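Antitoxin HipB (Escherichia coli, PDB 4Z5H) neutralises the toxin HipA and, as a homodimer, binds and bends operator DNA to repress the hipBA operon promoter. Local coordinates at residues 33-38 with 55-60. The protein carries 1 engineered substitution. Numbering follows the deposited sequence.
Sequences IGIKQA and FFKILQ. With nucleotides of chain B.
In the helix-turn-helix of this Cro/C1-type domain, Ile33 and Ile35, at the turn before recognition helix 37-45, rest against Lys57 and Ile58 of helix 52-61. Gly34, with positive phi, closes the preceding helix in a Schellman motif, and both isoleucines face helix 52-61. Ile33 sets both branches against the carbonyl of Lys57: CG2 lies 3.4 Å from Lys57 O, CD1 lies 3.5 Å from Lys57 C and also reaches Ile58 CG1. With CG1 set between its own backbone N and carbonyl carbon (chi1 61°) and the chain then extended, CD1 is carried onto the Lys57-Ile58 backbone. Ile35 splits its two branches. Its CD1 meets Ile58 CG1 at 4.2 Å, the side chains crossing at about a right angle, and its CG2 touches Lys57 CD, at 4.0 Å, and OP1 of DA14 in chain B, at 3.3 Å. Ile58 is buried against Ile40 and Phe43 of helix 37-45 and Met15 of helix 8-21. Lys57 runs out straight beyond CG, and its NZ gives a proton to a water 3.1 Å away that donates to Ile33 O, linking the two segments. At the N-cap, Lys36 turns to the DNA: its backbone N makes a weak hydrogen bond to OP2 of DA14, and its chain bends at chi3 (72°), bringing NZ to the edges of two neighbouring guanines, 2.8 Å from O6 of DG15 and 2.9 Å from O6 of DG16.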
loop_
_atom_site.group_PDB
_atom_site.type_symbol
_atom_site.label_atom_id
_atom_site.label_comp_id
_atom_site.label_asym_id
_atom_site.label_seq_id
_atom_site.Cartn_x
_atom_site.Cartn_y
_atom_site.Cartn_z
ATOM N N ILE A 33 0.543 3.281 17.596
ATOM C CA ILE A 33 0.732 2.036 16.873
ATOM C C ILE A 33 2.002 1.263 17.213
ATOM O O ILE A 33 2.289 0.275 16.596
ATOM C CB ILE A 33 0.641 2.242 15.349
ATOM C CG1 ILE A 33 1.716 3.205 14.866
ATOM C CG2 ILE A 33 -0.745 2.712 14.958
ATOM C CD1 ILE A 33 1.663 3.465 13.387
ATOM N N GLY A 34 2.736 1.716 18.208
ATOM C CA GLY A 34 3.976 1.082 18.587
ATOM C C GLY A 34 5.117 0.986 17.601
ATOM O O GLY A 34 5.756 -0.026 17.505
ATOM N N ILE A 35 5.393 2.064 16.891
ATOM C CA ILE A 35 6.537 2.135 16.005
ATOM C C ILE A 35 7.282 3.431 16.281
ATOM O O ILE A 35 6.799 4.263 17.005
ATOM C CB ILE A 35 6.173 2.028 14.515
ATOM C CG1 ILE A 35 5.449 3.284 14.036
ATOM C CG2 ILE A 35 5.394 0.766 14.231
ATOM C CD1 ILE A 35 5.186 3.307 12.556
ATOM N N LYS A 36 8.468 3.562 15.726
ATOM C CA LYS A 36 9.248 4.771 15.891
ATOM C C LYS A 36 8.705 5.972 15.114
ATOM O O LYS A 36 8.237 5.834 14.010
ATOM C CB LYS A 36 10.695 4.516 15.518
ATOM C CG LYS A 36 11.342 3.420 16.335
ATOM C CD LYS A 36 12.815 3.324 16.031
ATOM C CE LYS A 36 13.567 4.493 16.623
ATOM N NZ LYS A 36 14.838 4.688 15.909
ATOM N N GLN A 37 8.851 7.146 15.709
ATOM C CA GLN A 37 8.538 8.410 15.077
ATOM C C GLN A 37 9.417 8.559 13.849
ATOM O O GLN A 37 8.983 9.025 12.828
ATOM C CB GLN A 37 8.773 9.564 16.047
ATOM C CG GLN A 37 8.739 10.943 15.421
ATOM C CD GLN A 37 10.095 11.426 14.957
ATOM O OE1 GLN A 37 11.055 11.307 15.656
ATOM N NE2 GLN A 37 10.159 11.959 13.771
ATOM N N ALA A 38 10.645 8.090 13.965
ATOM C CA ALA A 38 11.607 8.167 12.894
ATOM C C ALA A 38 11.091 7.404 11.682
ATOM O O ALA A 38 11.270 7.820 10.580
ATOM C CB ALA A 38 12.947 7.625 13.335
ATOM N N PHE A 55 3.131 0.685 6.364
ATOM C CA PHE A 55 2.069 1.424 5.720
ATOM C C PHE A 55 0.719 1.139 6.389
ATOM O O PHE A 55 0.038 2.057 6.760
ATOM C CB PHE A 55 2.028 1.045 4.238
ATOM C CG PHE A 55 0.726 1.341 3.545
ATOM C CD1 PHE A 55 0.140 2.586 3.618
ATOM C CD2 PHE A 55 0.092 0.363 2.817
ATOM C CE1 PHE A 55 -1.040 2.849 2.973
ATOM C CE2 PHE A 55 -1.098 0.614 2.166
ATOM C CZ PHE A 55 -1.664 1.863 2.247
ATOM N N PHE A 56 0.380 -0.127 6.594
ATOM C CA PHE A 56 -0.892 -0.468 7.208
ATOM C C PHE A 56 -1.057 0.028 8.645
ATOM O O PHE A 56 -2.110 0.422 9.028
ATOM C CB PHE A 56 -1.275 -1.935 7.016
ATOM C CG PHE A 56 -1.837 -2.225 5.658
ATOM C CD1 PHE A 56 -3.150 -1.924 5.356
ATOM C CD2 PHE A 56 -1.040 -2.748 4.666
ATOM C CE1 PHE A 56 -3.657 -2.158 4.100
ATOM C CE2 PHE A 56 -1.541 -2.992 3.405
ATOM C CZ PHE A 56 -2.844 -2.691 3.115
ATOM N N LYS A 57 0.016 0.002 9.407
ATOM C CA LYS A 57 0.001 0.490 10.765
ATOM C C LYS A 57 -0.291 1.991 10.827
ATOM O O LYS A 57 -1.109 2.423 11.590
ATOM C CB LYS A 57 1.308 0.156 11.462
ATOM C CG LYS A 57 1.425 -1.310 11.814
ATOM C CD LYS A 57 2.696 -1.619 12.564
ATOM C CE LYS A 57 2.697 -3.057 13.036
ATOM N NZ LYS A 57 3.992 -3.384 13.637
ATOM N N ILE A 58 0.384 2.748 9.973
ATOM C CA ILE A 58 0.171 4.180 9.859
ATOM C C ILE A 58 -1.258 4.477 9.402
ATOM O O ILE A 58 -1.907 5.330 9.947
ATOM C CB ILE A 58 1.227 4.867 8.969
ATOM C CG1 ILE A 58 2.607 4.749 9.609
ATOM C CG2 ILE A 58 0.905 6.333 8.792
ATOM C CD1 ILE A 58 3.760 5.112 8.720
ATOM N N LEU A 59 -1.761 3.689 8.465
ATOM C CA LEU A 59 -3.105 3.860 7.982
ATOM C C LEU A 59 -4.080 3.723 9.139
ATOM O O LEU A 59 -4.947 4.538 9.282
ATOM C CB LEU A 59 -3.442 2.760 6.993
ATOM C CG LEU A 59 -3.625 2.918 5.506
ATOM C CD1 LEU A 59 -4.358 1.725 4.934
ATOM C CD2 LEU A 59 -4.194 4.236 5.029
ATOM N N GLN A 60 -3.876 2.723 9.985
ATOM C CA GLN A 60 -4.703 2.519 11.157
ATOM C C GLN A 60 -4.639 3.716 12.115
ATOM O O GLN A 60 -5.656 4.177 12.573
ATOM C CB GLN A 60 -4.295 1.256 11.909
ATOM C CG GLN A 60 -5.239 0.919 13.044
ATOM C CD GLN A 60 -4.614 0.120 14.172
ATOM O OE1 GLN A 60 -3.418 -0.100 14.213
ATOM N NE2 GLN A 60 -5.444 -0.342 15.076
ATOM P P DA B 14 9.756 -0.156 13.915
ATOM O OP1 DA B 14 8.374 -0.626 14.092
ATOM O OP2 DA B 14 10.007 1.273 13.669
ATOM O "O5'" DA B 14 10.637 -0.569 15.172
ATOM C "C5'" DA B 14 10.722 -1.938 15.603
ATOM C "C4'" DA B 14 12.039 -2.204 16.292
ATOM O "O4'" DA B 14 13.111 -2.088 15.338
ATOM C "C3'" DA B 14 12.401 -1.232 17.409
ATOM O "O3'" DA B 14 11.951 -1.684 18.685
ATOM C "C2'" DA B 14 13.913 -1.282 17.420
ATOM C "C1'" DA B 14 14.285 -1.621 15.984
ATOM N N9 DA B 14 14.819 -0.504 15.208
ATOM C C8 DA B 14 14.141 0.440 14.479
ATOM N N7 DA B 14 14.922 1.309 13.885
ATOM C C5 DA B 14 16.199 0.912 14.250
ATOM C C6 DA B 14 17.471 1.425 13.950
ATOM N N6 DA B 14 17.676 2.489 13.175
ATOM N N1 DA B 14 18.541 0.794 14.474
ATOM C C2 DA B 14 18.338 -0.274 15.251
ATOM N N3 DA B 14 17.194 -0.847 15.610
ATOM C C4 DA B 14 16.150 -0.200 15.068
ATOM P P DG B 15 11.769 -0.648 19.879
ATOM O OP1 DG B 15 10.817 -1.225 20.829
ATOM O OP2 DG B 15 11.498 0.688 19.304
ATOM O "O5'" DG B 15 13.219 -0.541 20.517
ATOM C "C5'" DG B 15 14.012 -1.701 20.806
ATOM C "C4'" DG B 15 15.426 -1.294 21.146
ATOM O "O4'" DG B 15 16.182 -1.136 19.933
ATOM C "C3'" DG B 15 15.567 0.039 21.866
ATOM O "O3'" DG B 15 15.544 -0.081 23.286
ATOM C "C2'" DG B 15 16.961 0.474 21.483
ATOM C "C1'" DG B 15 17.136 -0.098 20.087
ATOM N N9 DG B 15 16.924 0.872 19.023
ATOM C C8 DG B 15 15.737 1.193 18.414
ATOM N N7 DG B 15 15.868 2.098 17.485
ATOM C C5 DG B 15 17.218 2.410 17.497
ATOM C C6 DG B 15 17.951 3.336 16.720
ATOM O O6 DG B 15 17.545 4.088 15.835
ATOM N N1 DG B 15 19.298 3.334 17.061
ATOM C C2 DG B 15 19.866 2.543 18.024
ATOM N N2 DG B 15 21.183 2.687 18.203
ATOM N N3 DG B 15 19.192 1.682 18.762
ATOM C C4 DG B 15 17.882 1.668 18.448
ATOM P P DG B 16 15.223 1.194 24.165
ATOM O OP1 DG B 16 15.440 0.838 25.568
ATOM O OP2 DG B 16 13.907 1.702 23.747
ATOM O "O5'" DG B 16 16.280 2.275 23.664
ATOM C "C5'" DG B 16 17.608 2.301 24.184
ATOM C "C4'" DG B 16 18.482 3.308 23.468
ATOM O "O4'" DG B 16 18.404 3.180 22.039
ATOM C "C3'" DG B 16 18.201 4.783 23.707
ATOM O "O3'" DG B 16 18.794 5.298 24.891
ATOM C "C2'" DG B 16 18.997 5.416 22.588
ATOM C "C1'" DG B 16 18.942 4.373 21.476
ATOM N N9 DG B 16 18.085 4.800 20.378
ATOM C C8 DG B 16 16.762 4.499 20.174
ATOM N N7 DG B 16 16.264 5.074 19.115
ATOM C C5 DG B 16 17.317 5.815 18.600
ATOM C C6 DG B 16 17.383 6.649 17.456
ATOM O O6 DG B 16 16.498 6.903 16.640
ATOM N N1 DG B 16 18.643 7.216 17.311
ATOM C C2 DG B 16 19.703 7.009 18.154
ATOM N N2 DG B 16 20.838 7.644 17.846
ATOM N N3 DG B 16 19.660 6.226 19.214
ATOM C C4 DG B 16 18.443 5.671 19.380
HETATM O O HOH W 1 3.617 -2.099 16.416
#